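Local coordinates for protein LipS lipolytic enzyme (Unidentified, PDB 4FBL) that probably hydrolyses ester bonds of lipids and related esters, as a thermostable lipolytic enzyme of the alpha/beta hydrolase fold, at residues C[40-45]-C[61-66]; C[54-59]-C[79-84]; C[89-94]-C[190-195]; C[180-185]-C[262-267]. All blocks are in the same frame, centred on the assembly; numbering follows the deposited sequence.

From the N terminus, contact 1 brings 40-45 against the turn 61-66, closing a loop that holds strand 52-57. Contact 2 crosses it, since 54-59 lies inside that loop and 79-84 beyond it; Leu-45 O and Thr-83 N, 2.8 Å apart, join the two at the sheet. Contact 3 then joins the start of helix 93-97 to strand 194-196, and contact 4 crosses it, joining the 180-185 loop to the turn before helix 267-279. Thr-61 O lies 2.9 Å from Tyr-192 N, tying contact 1 to contact 3, and Ser-66 O lies 2.6 Å from Thr-262 OG1, tying it to contact 4. Spermidine touches contacts 1 and 4 and also Gly-59 of contact 2.

Contact 1 (C[40-45]-C[61-66]). With SPD (spermidine), chain I.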
loop_
_atom_site.group_PDB
_atom_site.type_symbol
_atom_site.label_atom_id
_atom_site.label_comp_id
_atom_site.label_asym_id
_atom_site.label_seq_id
_atom_site.Cartn_x
_atom_site.Cartn_y
_atom_site.Cartn_z
ATOM N N PRO C 40 -22.742 -2.989 -21.970
ATOM C CA PRO C 40 -22.434 -2.795 -23.431
ATOM C C PRO C 40 -21.170 -1.976 -23.599
ATOM O O PRO C 40 -21.038 -0.887 -23.006
ATOM C CB PRO C 40 -23.666 -1.989 -23.948
ATOM C CG PRO C 40 -24.839 -2.516 -23.006
ATOM C CD PRO C 40 -24.187 -2.800 -21.637
ATOM N N GLY C 41 -20.206 -2.474 -24.346
ATOM C CA GLY C 41 -18.957 -1.667 -24.568
ATOM C C GLY C 41 -17.753 -2.020 -23.653
ATOM O O GLY C 41 -16.614 -1.541 -23.885
ATOM N N ALA C 42 -17.998 -2.900 -22.663
ATOM C CA ALA C 42 -17.028 -3.180 -21.577
ATOM C C ALA C 42 -16.505 -4.608 -21.708
ATOM O O ALA C 42 -15.865 -5.165 -20.754
ATOM C CB ALA C 42 -17.700 -3.019 -20.220
ATOM N N GLU C 43 -16.771 -5.199 -22.869
ATOM C CA GLU C 43 -16.314 -6.554 -23.149
ATOM C C GLU C 43 -14.749 -6.577 -23.259
ATOM O O GLU C 43 -14.140 -5.586 -23.690
ATOM C CB GLU C 43 -17.055 -7.170 -24.391
ATOM C CG GLU C 43 -16.600 -6.731 -25.790
ATOM C CD GLU C 43 -17.034 -5.301 -26.212
ATOM O OE1 GLU C 43 -17.823 -4.606 -25.505
ATOM O OE2 GLU C 43 -16.559 -4.876 -27.272
ATOM N N PRO C 44 -14.118 -7.675 -22.808
ATOM C CA PRO C 44 -12.665 -7.839 -22.944
ATOM C C PRO C 44 -12.370 -7.999 -24.433
ATOM O O PRO C 44 -13.305 -8.231 -25.214
ATOM C CB PRO C 44 -12.383 -9.161 -22.236
ATOM C CG PRO C 44 -13.710 -9.874 -22.144
ATOM C CD PRO C 44 -14.763 -8.823 -22.129
ATOM N N LEU C 45 -11.109 -7.890 -24.826
ATOM C CA LEU C 45 -10.689 -8.177 -26.199
ATOM C C LEU C 45 -9.550 -9.192 -26.165
ATOM O O LEU C 45 -8.559 -8.983 -25.481
ATOM C CB LEU C 45 -10.284 -6.860 -26.875
ATOM C CG LEU C 45 -9.270 -6.743 -28.053
ATOM C CD1 LEU C 45 -8.969 -8.033 -28.831
ATOM C CD2 LEU C 45 -9.585 -5.561 -28.991
ATOM N N THR C 61 -11.966 1.462 -11.595
ATOM C CA THR C 61 -13.318 1.899 -12.040
ATOM C C THR C 61 -13.468 2.026 -13.557
ATOM O O THR C 61 -14.567 2.338 -14.042
ATOM C CB THR C 61 -13.886 3.269 -11.489
ATOM O OG1 THR C 61 -13.222 4.321 -12.165
ATOM C CG2 THR C 61 -13.839 3.366 -9.956
ATOM N N GLY C 62 -12.423 1.684 -14.306
ATOM C CA GLY C 62 -12.546 1.719 -15.772
ATOM C C GLY C 62 -12.886 0.378 -16.331
ATOM O O GLY C 62 -13.456 -0.489 -15.675
ATOM N N SER C 63 -12.615 0.214 -17.628
ATOM C CA SER C 63 -13.008 -1.042 -18.300
ATOM C C SER C 63 -12.190 -1.157 -19.609
ATOM O O SER C 63 -11.523 -0.189 -19.967
ATOM C CB SER C 63 -14.505 -1.023 -18.716
ATOM O OG SER C 63 -14.647 -0.166 -19.886
ATOM N N PRO C 64 -12.226 -2.327 -20.280
ATOM C CA PRO C 64 -11.418 -2.413 -21.542
ATOM C C PRO C 64 -11.731 -1.350 -22.584
ATOM O O PRO C 64 -10.892 -1.060 -23.467
ATOM C CB PRO C 64 -11.844 -3.724 -22.132
ATOM C CG PRO C 64 -12.172 -4.612 -20.856
ATOM C CD PRO C 64 -12.919 -3.588 -19.990
ATOM N N GLN C 65 -12.909 -0.714 -22.500
ATOM C CA GLN C 65 -13.195 0.271 -23.518
ATOM C C GLN C 65 -12.163 1.361 -23.546
ATOM O O GLN C 65 -11.901 1.961 -24.610
ATOM C CB GLN C 65 -14.616 0.863 -23.385
ATOM C CG GLN C 65 -14.657 2.149 -22.651
ATOM C CD GLN C 65 -14.518 3.334 -23.505
ATOM O OE1 GLN C 65 -14.804 3.312 -24.690
ATOM N NE2 GLN C 65 -14.101 4.391 -22.912
ATOM N N SER C 66 -11.533 1.686 -22.405
ATOM C CA SER C 66 -10.617 2.822 -22.493
ATOM C C SER C 66 -9.324 2.405 -23.205
ATOM O O SER C 66 -8.532 3.314 -23.599
ATOM C CB SER C 66 -10.253 3.450 -21.153
ATOM O OG SER C 66 -9.773 2.471 -20.280
HETATM N N1 SPD I . -9.745 10.772 -15.623
HETATM C C2 SPD I . -10.485 9.571 -15.503
HETATM C C3 SPD I . -9.524 8.352 -15.247
HETATM C C4 SPD I . -10.168 7.080 -15.772
HETATM C C5 SPD I . -11.015 6.365 -14.711
HETATM N N6 SPD I . -10.819 4.942 -14.933
HETATM C C7 SPD I . -9.939 4.482 -15.976
HETATM C C8 SPD I . -8.440 4.545 -15.629
HETATM C C9 SPD I . -8.062 5.262 -14.323
HETATM N N10 SPD I . -6.997 6.212 -14.597
#
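Pro-64 packs its ring against the backbone of Ala-42 and Glu-43, and this is the tight part of the contact. Pro-64 CD lies 3.4 Å from Ala-42 O and Pro-64 CB 3.3 Å from Glu-43 O: two successive carbonyl oxygens rest against ring carbons of the proline, which has no N-H to give. Ala-42 O is buried here without a polar partner. Beside it, Ala-42 CB faces Ser-63 CB at 4.1 Å, and Gly-41 O sits 3.2 Å from Gln-65 CB. Gly-41 has a positive phi of 98°, at which a side chain would be jammed against the preceding carbonyl. The 61-66 segment is the turn between strand 52-57 and helix 68-76 of the alpha/beta hydrolase fold, and its Thr-61 and Gly-62 line the spermidine pocket. Within it, Ser-63 OG accepts from Gln-65 N at 3.2 Å, an ST turn, with chi1 of 75° setting the hydroxyl between the backbone N and the carbonyl carbon; the same oxygen is bonded to Leu-190 O. An alanine at Ser-63 would probably leave Gln-65 N and Leu-190 O without this partner and let the turn shift. Toward solvent the contact is looser: Glu-43 is exposed, its CB points away from the turn, and, with two conformers modelled, its carboxylate's salt bridge with Arg-68 is doubtful. Pro-44 comes nearest with its CA, 3.9 Å from Pro-64 CG.

Contact 2 (C[54-59]-C[79-84]); sequences VLVSHG and YTVATP
Val-56 and Thr-83 stand side by side and point the same way, with Val-56 CB 3.6 Å from Thr-83 OG1. Thr-83 has its hydroxyl beside the backbone N and its methyl anti to it (chi1 -52°), a rotation that brings both branches against the valine. On the same face Val-56 CG2 meets Val-81 CG1 at 4.1 Å, the two side chains crossing obliquely, and Val-54 CG2 reaches the CB of Tyr-79. Phe-74 of helix 68-76 covers Val-54 and Val-81 on this face. The opposite face carries Leu-55 and Ala-82; there the side chains of Leu-55 and Pro-84 cross at about a right angle, touching through CD2 and CD, and helix 101-118 packs on the leucine.

Three backbone bonds hold these side chains in step: Val-54 N to Thr-80 O, Ala-82 N to Val-54 O, and Val-56 N to Ala-82 O, the last at 2.7 Å and 167°. The short axes of 54-57 and 80-83 run 21° from parallel, 4.7 Å apart at closest approach. Past Val-56 the strands part, and a water takes over, donating to Val-56 O and Pro-84 O and accepting from His-58 N at 2.8 Å. The imidazole of His-58 turns its edge to Pro-84 O, which lies near the ring plane 3.3 Å from CD2. His-58 ND1 donates in that plane to Gly-59 O at 2.9 Å, and NE2 bonds to Leu-86 N. Parallel strands 52-57 and 80-83, linked through helix 68-76, form a beta-alpha-beta crossover in the central alpha/beta hydrolase sheet, and strand 52-57 runs out into Gly-59 of the spermidine pocket.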
loop_
_atom_site.group_PDB
_atom_site.type_symbol
_atom_site.label_atom_id
_atom_site.label_comp_id
_atom_site.label_asym_id
_atom_site.label_seq_id
_atom_site.Cartn_x
_atom_site.Cartn_y
_atom_site.Cartn_z
ATOM N N VAL C 54 0.737 -9.334 -26.433
ATOM C CA VAL C 54 0.680 -8.083 -25.634
ATOM C C VAL C 54 -0.475 -8.229 -24.648
ATOM O O VAL C 54 -1.629 -8.497 -25.086
ATOM C CB VAL C 54 0.416 -6.797 -26.489
ATOM C CG1 VAL C 54 0.629 -5.494 -25.653
ATOM C CG2 VAL C 54 1.319 -6.775 -27.753
ATOM N N LEU C 55 -0.188 -7.966 -23.359
ATOM C CA LEU C 55 -1.199 -7.982 -22.319
ATOM C C LEU C 55 -1.528 -6.515 -22.116
ATOM O O LEU C 55 -0.613 -5.713 -21.931
ATOM C CB LEU C 55 -0.561 -8.593 -21.050
ATOM C CG LEU C 55 -1.565 -9.214 -20.049
ATOM C CD1 LEU C 55 -0.782 -9.954 -18.939
ATOM C CD2 LEU C 55 -2.445 -8.163 -19.363
ATOM N N VAL C 56 -2.823 -6.154 -22.200
ATOM C CA VAL C 56 -3.261 -4.773 -22.098
ATOM C C VAL C 56 -4.193 -4.581 -20.937
ATOM O O VAL C 56 -5.258 -5.184 -20.929
ATOM C CB VAL C 56 -4.001 -4.299 -23.398
ATOM C CG1 VAL C 56 -4.269 -2.794 -23.294
ATOM C CG2 VAL C 56 -3.144 -4.649 -24.647
ATOM N N SER C 57 -3.821 -3.734 -19.956
ATOM C CA SER C 57 -4.634 -3.684 -18.732
ATOM C C SER C 57 -5.314 -2.319 -18.536
ATOM O O SER C 57 -4.625 -1.294 -18.522
ATOM C CB SER C 57 -3.721 -3.920 -17.491
ATOM O OG SER C 57 -4.587 -3.865 -16.347
ATOM N N HIS C 58 -6.617 -2.263 -18.360
ATOM C CA HIS C 58 -7.264 -0.984 -17.989
ATOM C C HIS C 58 -7.081 -0.666 -16.444
ATOM O O HIS C 58 -6.399 -1.410 -15.725
ATOM C CB HIS C 58 -8.779 -1.013 -18.377
ATOM C CG HIS C 58 -9.613 -1.974 -17.559
ATOM N ND1 HIS C 58 -10.018 -1.682 -16.282
ATOM C CD2 HIS C 58 -10.082 -3.226 -17.813
ATOM C CE1 HIS C 58 -10.726 -2.703 -15.791
ATOM N NE2 HIS C 58 -10.749 -3.664 -16.690
ATOM N N GLY C 59 -7.680 0.436 -15.959
ATOM C CA GLY C 59 -7.449 0.843 -14.569
ATOM C C GLY C 59 -8.716 0.806 -13.717
ATOM O O GLY C 59 -9.737 0.221 -14.122
ATOM N N TYR C 79 -0.208 -9.098 -33.760
ATOM C CA TYR C 79 0.167 -9.654 -32.434
ATOM C C TYR C 79 -0.992 -10.435 -31.791
ATOM O O TYR C 79 -2.089 -10.079 -32.039
ATOM C CB TYR C 79 0.614 -8.487 -31.474
ATOM C CG TYR C 79 1.877 -7.803 -32.029
ATOM C CD1 TYR C 79 3.084 -8.504 -32.096
ATOM C CD2 TYR C 79 1.820 -6.521 -32.575
ATOM C CE1 TYR C 79 4.231 -7.949 -32.696
ATOM C CE2 TYR C 79 3.007 -5.927 -33.141
ATOM C CZ TYR C 79 4.166 -6.655 -33.204
ATOM O OH TYR C 79 5.310 -6.050 -33.703
ATOM N N THR C 80 -0.726 -11.452 -30.997
ATOM C CA THR C 80 -1.716 -12.006 -30.034
ATOM C C THR C 80 -1.934 -10.934 -28.911
ATOM O O THR C 80 -0.949 -10.253 -28.531
ATOM C CB THR C 80 -1.205 -13.341 -29.477
ATOM O OG1 THR C 80 -1.072 -14.286 -30.573
ATOM C CG2 THR C 80 -2.135 -13.967 -28.427
ATOM N N VAL C 81 -3.204 -10.721 -28.512
ATOM C CA VAL C 81 -3.642 -9.611 -27.639
ATOM C C VAL C 81 -4.572 -10.156 -26.558
ATOM O O VAL C 81 -5.543 -10.881 -26.885
ATOM C CB VAL C 81 -4.337 -8.429 -28.374
ATOM C CG1 VAL C 81 -4.648 -7.287 -27.375
ATOM C CG2 VAL C 81 -3.423 -7.798 -29.482
ATOM N N ALA C 82 -4.262 -9.881 -25.284
ATOM C CA ALA C 82 -5.229 -10.121 -24.158
ATOM C C ALA C 82 -5.466 -8.776 -23.480
ATOM O O ALA C 82 -4.506 -8.198 -22.899
ATOM C CB ALA C 82 -4.672 -11.138 -23.126
ATOM N N THR C 83 -6.739 -8.310 -23.504
ATOM C CA THR C 83 -7.151 -7.096 -22.869
ATOM C C THR C 83 -8.241 -7.529 -21.890
ATOM O O THR C 83 -9.402 -7.519 -22.243
ATOM C CB THR C 83 -7.756 -6.095 -23.861
ATOM O OG1 THR C 83 -6.800 -5.964 -24.900
ATOM C CG2 THR C 83 -7.939 -4.692 -23.189
ATOM N N PRO C 84 -7.877 -7.916 -20.658
ATOM C CA PRO C 84 -8.886 -8.483 -19.734
ATOM C C PRO C 84 -9.825 -7.464 -19.129
ATOM O O PRO C 84 -9.455 -6.303 -18.966
ATOM C CB PRO C 84 -8.027 -9.070 -18.563
ATOM C CG PRO C 84 -6.697 -8.295 -18.653
ATOM C CD PRO C 84 -6.502 -8.036 -20.155
HETATM O O HOH W 1 -7.784 -4.374 -19.716
#

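Contact 3 (C[89-94]-C[190-195])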
loop_
_atom_site.group_PDB
_atom_site.type_symbol
_atom_site.label_atom_id
_atom_site.label_comp_id
_atom_site.label_asym_id
_atom_site.label_seq_id
_atom_site.Cartn_x
_atom_site.Cartn_y
_atom_site.Cartn_z
ATOM N N HIS C 89 -15.259 -5.077 -12.539
ATOM C CA HIS C 89 -15.329 -3.922 -13.475
ATOM C C HIS C 89 -16.246 -4.192 -14.706
ATOM O O HIS C 89 -16.427 -5.394 -15.149
ATOM C CB HIS C 89 -13.943 -3.451 -13.961
ATOM C CG HIS C 89 -13.067 -2.989 -12.864
ATOM N ND1 HIS C 89 -12.667 -1.679 -12.727
ATOM C CD2 HIS C 89 -12.601 -3.641 -11.778
ATOM C CE1 HIS C 89 -11.940 -1.554 -11.632
ATOM N NE2 HIS C 89 -11.861 -2.728 -11.061
ATOM N N GLY C 90 -16.803 -3.095 -15.240
ATOM C CA GLY C 90 -17.803 -3.158 -16.354
ATOM C C GLY C 90 -19.028 -4.037 -16.039
ATOM O O GLY C 90 -19.619 -4.632 -16.968
ATOM N N THR C 91 -19.380 -4.187 -14.741
ATOM C CA THR C 91 -20.650 -4.873 -14.260
ATOM C C THR C 91 -21.401 -3.842 -13.370
ATOM O O THR C 91 -22.096 -2.970 -13.894
ATOM C CB THR C 91 -20.362 -6.150 -13.546
ATOM O OG1 THR C 91 -19.503 -5.920 -12.396
ATOM C CG2 THR C 91 -19.650 -7.107 -14.488
ATOM N N THR C 92 -21.156 -3.825 -12.057
ATOM C CA THR C 92 -21.788 -2.816 -11.227
ATOM C C THR C 92 -20.806 -2.344 -10.166
ATOM O O THR C 92 -19.902 -3.128 -9.806
ATOM C CB THR C 92 -23.023 -3.395 -10.504
ATOM O OG1 THR C 92 -22.646 -4.408 -9.541
ATOM C CG2 THR C 92 -24.010 -3.983 -11.506
ATOM N N PRO C 93 -20.982 -1.079 -9.673
ATOM C CA PRO C 93 -20.114 -0.601 -8.618
ATOM C C PRO C 93 -20.191 -1.487 -7.376
ATOM O O PRO C 93 -19.133 -1.668 -6.700
ATOM C CB PRO C 93 -20.595 0.851 -8.350
ATOM C CG PRO C 93 -21.243 1.258 -9.725
ATOM C CD PRO C 93 -21.895 -0.009 -10.159
ATOM N N ALA C 94 -21.353 -2.073 -7.097
ATOM C CA ALA C 94 -21.465 -3.082 -5.990
ATOM C C ALA C 94 -20.564 -4.311 -6.135
ATOM O O ALA C 94 -19.998 -4.837 -5.151
ATOM C CB ALA C 94 -22.943 -3.578 -5.792
ATOM N N LEU C 190 -15.959 4.909 -20.928
ATOM C CA LEU C 190 -16.821 4.020 -20.233
ATOM C C LEU C 190 -16.165 3.578 -18.878
ATOM O O LEU C 190 -15.402 2.608 -18.840
ATOM C CB LEU C 190 -17.100 2.810 -21.131
ATOM C CG LEU C 190 -18.074 1.808 -20.583
ATOM C CD1 LEU C 190 -19.329 2.550 -20.169
ATOM C CD2 LEU C 190 -18.383 0.744 -21.564
ATOM N N ALA C 191 -16.547 4.254 -17.787
ATOM C CA ALA C 191 -16.063 3.979 -16.428
ATOM C C ALA C 191 -17.258 4.149 -15.494
ATOM O O ALA C 191 -18.229 4.766 -15.854
ATOM C CB ALA C 191 -15.030 4.972 -16.109
ATOM N N TYR C 192 -17.209 3.615 -14.281
ATOM C CA TYR C 192 -18.366 3.785 -13.362
ATOM C C TYR C 192 -18.486 5.280 -13.031
ATOM O O TYR C 192 -17.492 6.001 -12.987
ATOM C CB TYR C 192 -18.190 2.962 -12.069
ATOM C CG TYR C 192 -18.232 1.469 -12.220
ATOM C CD1 TYR C 192 -19.258 0.832 -12.926
ATOM C CD2 TYR C 192 -17.247 0.645 -11.581
ATOM C CE1 TYR C 192 -19.348 -0.566 -12.987
ATOM C CE2 TYR C 192 -17.293 -0.746 -11.693
ATOM C CZ TYR C 192 -18.330 -1.371 -12.378
ATOM O OH TYR C 192 -18.361 -2.783 -12.459
ATOM N N PRO C 193 -19.737 5.759 -12.842
ATOM C CA PRO C 193 -20.076 7.118 -12.555
ATOM C C PRO C 193 -19.783 7.509 -11.056
ATOM O O PRO C 193 -19.805 8.724 -10.696
ATOM C CB PRO C 193 -21.589 7.162 -12.872
ATOM C CG PRO C 193 -22.085 5.804 -12.476
ATOM C CD PRO C 193 -20.937 4.914 -13.027
ATOM N N VAL C 194 -19.472 6.479 -10.251
ATOM C CA VAL C 194 -19.165 6.616 -8.812
ATOM C C VAL C 194 -17.874 5.775 -8.496
ATOM O O VAL C 194 -17.546 4.764 -9.213
ATOM C CB VAL C 194 -20.360 6.135 -7.909
ATOM C CG1 VAL C 194 -21.644 6.950 -8.213
ATOM C CG2 VAL C 194 -20.696 4.611 -8.076
ATOM N N THR C 195 -17.142 6.210 -7.465
ATOM C CA THR C 195 -16.081 5.374 -6.838
ATOM C C THR C 195 -16.582 4.584 -5.611
ATOM O O THR C 195 -17.054 5.198 -4.630
ATOM C CB THR C 195 -15.021 6.292 -6.389
ATOM O OG1 THR C 195 -14.572 7.030 -7.533
ATOM C CG2 THR C 195 -13.862 5.492 -5.729
#
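Tyr-192 drives its phenol into the bend 89-94, its OH accepting from Thr-91 N at 2.9 Å with an N-H...O angle of 153°. The contact joins the loop that leads into helix 93-97 to the approach of strand 194-196, which pairs antiparallel with strand 174-176 apart from the central sheet of this alpha/beta hydrolase.

The first shell lies round the ring. Pro-93 lies over one face, its CG 4.1 Å from the ring centroid and 24° off the normal, a CH-pi contact; Pro-93 N stands above the same face, displaced toward the rim. Thr-91 O comes near the ring plane at the edge. Tyr-192 has CG anti to its carbonyl carbon (chi1 -68°), a rotation that sends the ring toward the bend. Beyond the ring, Val-194 CG2 extends the apolar patch, touching Pro-93 CB at 3.8 Å, with Glu-174 of strand 174-176 against both residues.

A second shell fixes these groups. The tyrosine OH is also bonded to Gly-88 O, linking Thr-91 N to this carbonyl just before the bend. Gly-90 adopts a positive phi, which favours glycine and lets the chain fold round the phenol tip. Thr-92 is the N-cap of helix 93-97, its hydroxyl bonded to Glu-95 N, and Thr-91 OG1 is bonded to the Glu-95 carboxylate; both bonds are consistent with a fixed start of the helix, where Pro-93 sits. His-89 ND1 is bonded to Gly-62 O, while Tyr-192 CE2 passes 4.1 Å from His-89 CA.

Contact 4 (C[180-185]-C[262-267]); sequences SDIKAE and TLDNDK. With SPD (spermidine), chain I.
The carboxylate of Asp-264 takes two successive backbone N-H groups of 180-185, one on each oxygen. Lys-183 N donates to Asp-264 OD2 at 2.8 Å and 161°, and Ala-184 N donates to Asp-264 OD1 at 3.0 Å and 168°; both arrive on the syn side, nearly 30° out of the carboxylate plane. Asn-265 N adds a third bond at 2.7 Å, to Asp-264 OD1 from the anti side and the opposite face to Ala-184 N, while OD2 is also bonded to Tyr-258 N. A leucine at Asp-264 would probably leave these four N-H groups without their acceptor and free the 180-185 loop to move.

Packing surrounds this polar centre. Ile-182 CG2 slides past the carboxylate, 3.8 Å from Asp-264 CG, and Ala-184 CB rests 3.5 Å from Asn-265 OD1, Asn-265 ND2 being bonded to Asn-256 O. Farther out, Ile-182 CD1 meets Leu-263 CD2 at 4.3 Å. Asp-264 also opens a type I turn, closed by Lys-267 N to Asp-264 O. The turn leads into helix 267-279, and the 180-185 loop bound by the carboxylate, lying between strands 174-176 and 194-196, carries Ser-180 and Asp-181 of the spermidine pocket.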
loop_
_atom_site.group_PDB
_atom_site.type_symbol
_atom_site.label_atom_id
_atom_site.label_comp_id
_atom_site.label_asym_id
_atom_site.label_seq_id
_atom_site.Cartn_x
_atom_site.Cartn_y
_atom_site.Cartn_z
ATOM N N SER C 180 -13.086 10.022 -17.188
ATOM C CA SER C 180 -12.916 11.104 -18.192
ATOM C C SER C 180 -12.222 12.432 -17.733
ATOM O O SER C 180 -12.837 13.492 -17.748
ATOM C CB SER C 180 -14.260 11.367 -18.866
ATOM O OG SER C 180 -15.083 10.193 -18.938
ATOM N N ASP C 181 -10.972 12.377 -17.282
ATOM C CA ASP C 181 -10.099 13.531 -17.286
ATOM C C ASP C 181 -9.394 13.435 -18.694
ATOM O O ASP C 181 -8.381 12.706 -18.824
ATOM C CB ASP C 181 -9.050 13.470 -16.143
ATOM C CG ASP C 181 -7.992 14.539 -16.271
ATOM O OD1 ASP C 181 -8.381 15.656 -16.645
ATOM O OD2 ASP C 181 -6.757 14.329 -16.049
ATOM N N ILE C 182 -9.920 14.173 -19.708
ATOM C CA ILE C 182 -9.589 13.968 -21.146
ATOM C C ILE C 182 -9.475 15.375 -21.747
ATOM O O ILE C 182 -10.358 16.178 -21.569
ATOM C CB ILE C 182 -10.668 13.120 -21.856
ATOM C CG1 ILE C 182 -10.568 11.698 -21.384
ATOM C CG2 ILE C 182 -10.473 13.151 -23.455
ATOM C CD1 ILE C 182 -11.703 10.767 -21.695
ATOM N N LYS C 183 -8.348 15.737 -22.365
ATOM C CA LYS C 183 -8.260 17.083 -22.906
ATOM C C LYS C 183 -9.177 17.326 -24.154
ATOM O O LYS C 183 -9.856 18.367 -24.226
ATOM C CB LYS C 183 -6.817 17.496 -23.195
ATOM C CG LYS C 183 -6.682 19.007 -23.446
ATOM C CD LYS C 183 -5.271 19.326 -23.726
ATOM C CE LYS C 183 -5.093 20.811 -23.915
ATOM N NZ LYS C 183 -3.646 21.029 -24.044
ATOM N N ALA C 184 -9.182 16.385 -25.106
ATOM C CA ALA C 184 -10.031 16.421 -26.301
ATOM C C ALA C 184 -11.514 16.535 -25.933
ATOM O O ALA C 184 -12.082 15.706 -25.185
ATOM C CB ALA C 184 -9.824 15.186 -27.175
ATOM N N GLU C 185 -12.159 17.517 -26.564
ATOM C CA GLU C 185 -13.500 17.947 -26.202
ATOM C C GLU C 185 -14.452 16.890 -26.661
ATOM O O GLU C 185 -14.233 16.281 -27.703
ATOM C CB GLU C 185 -13.755 19.331 -26.830
ATOM C CG GLU C 185 -15.099 19.557 -27.498
ATOM C CD GLU C 185 -15.435 21.062 -27.556
ATOM O OE1 GLU C 185 -14.577 21.870 -28.030
ATOM O OE2 GLU C 185 -16.543 21.418 -27.101
ATOM N N THR C 262 -5.145 7.287 -23.520
ATOM C CA THR C 262 -5.329 6.205 -24.500
ATOM C C THR C 262 -6.612 6.518 -25.372
ATOM O O THR C 262 -6.927 5.808 -26.344
ATOM C CB THR C 262 -5.536 4.868 -23.804
ATOM O OG1 THR C 262 -6.622 4.998 -22.870
ATOM C CG2 THR C 262 -4.263 4.446 -23.053
ATOM N N LEU C 263 -7.358 7.543 -24.937
ATOM C CA LEU C 263 -8.585 8.019 -25.610
ATOM C C LEU C 263 -8.402 9.389 -26.141
ATOM O O LEU C 263 -9.261 9.872 -26.870
ATOM C CB LEU C 263 -9.744 8.010 -24.622
ATOM C CG LEU C 263 -10.829 6.906 -24.578
ATOM C CD1 LEU C 263 -10.497 5.524 -25.230
ATOM C CD2 LEU C 263 -11.560 6.785 -23.266
ATOM N N ASP C 264 -7.290 10.029 -25.820
ATOM C CA ASP C 264 -7.126 11.512 -25.921
ATOM C C ASP C 264 -6.340 11.976 -27.202
ATOM O O ASP C 264 -5.960 11.163 -28.034
ATOM C CB ASP C 264 -6.359 11.991 -24.672
ATOM C CG ASP C 264 -6.725 13.409 -24.241
ATOM O OD1 ASP C 264 -7.145 14.235 -25.101
ATOM O OD2 ASP C 264 -6.554 13.739 -23.044
ATOM N N ASN C 265 -5.989 13.251 -27.293
ATOM C CA ASN C 265 -5.354 13.734 -28.528
ATOM C C ASN C 265 -4.106 12.930 -28.817
ATOM O O ASN C 265 -3.702 12.840 -29.970
ATOM C CB ASN C 265 -4.894 15.203 -28.447
ATOM C CG ASN C 265 -6.037 16.152 -28.312
ATOM O OD1 ASN C 265 -7.015 16.092 -29.065
ATOM N ND2 ASN C 265 -5.954 17.013 -27.310
ATOM N N ASP C 266 -3.419 12.394 -27.786
ATOM C CA ASP C 266 -2.113 11.771 -28.105
ATOM C C ASP C 266 -2.265 10.289 -28.344
ATOM O O ASP C 266 -1.250 9.596 -28.463
ATOM C CB ASP C 266 -1.081 11.991 -26.991
ATOM C CG ASP C 266 -0.583 13.420 -26.940
ATOM O OD1 ASP C 266 0.034 13.851 -27.935
ATOM O OD2 ASP C 266 -0.752 14.077 -25.896
ATOM N N LYS C 267 -3.497 9.763 -28.396
ATOM C CA LYS C 267 -3.658 8.263 -28.586
ATOM C C LYS C 267 -2.887 7.654 -29.765
ATOM O O LYS C 267 -2.317 6.536 -29.710
ATOM C CB LYS C 267 -5.134 7.861 -28.630
ATOM C CG LYS C 267 -6.034 8.374 -29.881
ATOM C CD LYS C 267 -7.492 7.980 -29.630
ATOM C CE LYS C 267 -8.247 7.969 -30.992
ATOM N NZ LYS C 267 -8.016 9.388 -31.499
HETATM N N1 SPD I . -9.745 10.772 -15.623
HETATM C C2 SPD I . -10.485 9.571 -15.503
HETATM C C3 SPD I . -9.524 8.352 -15.247
HETATM C C4 SPD I . -10.168 7.080 -15.772
HETATM C C5 SPD I . -11.015 6.365 -14.711
HETATM N N6 SPD I . -10.819 4.942 -14.933
HETATM C C7 SPD I . -9.939 4.482 -15.976
HETATM C C8 SPD I . -8.440 4.545 -15.629
HETATM C C9 SPD I . -8.062 5.262 -14.323
HETATM N N10 SPD I . -6.997 6.212 -14.597
#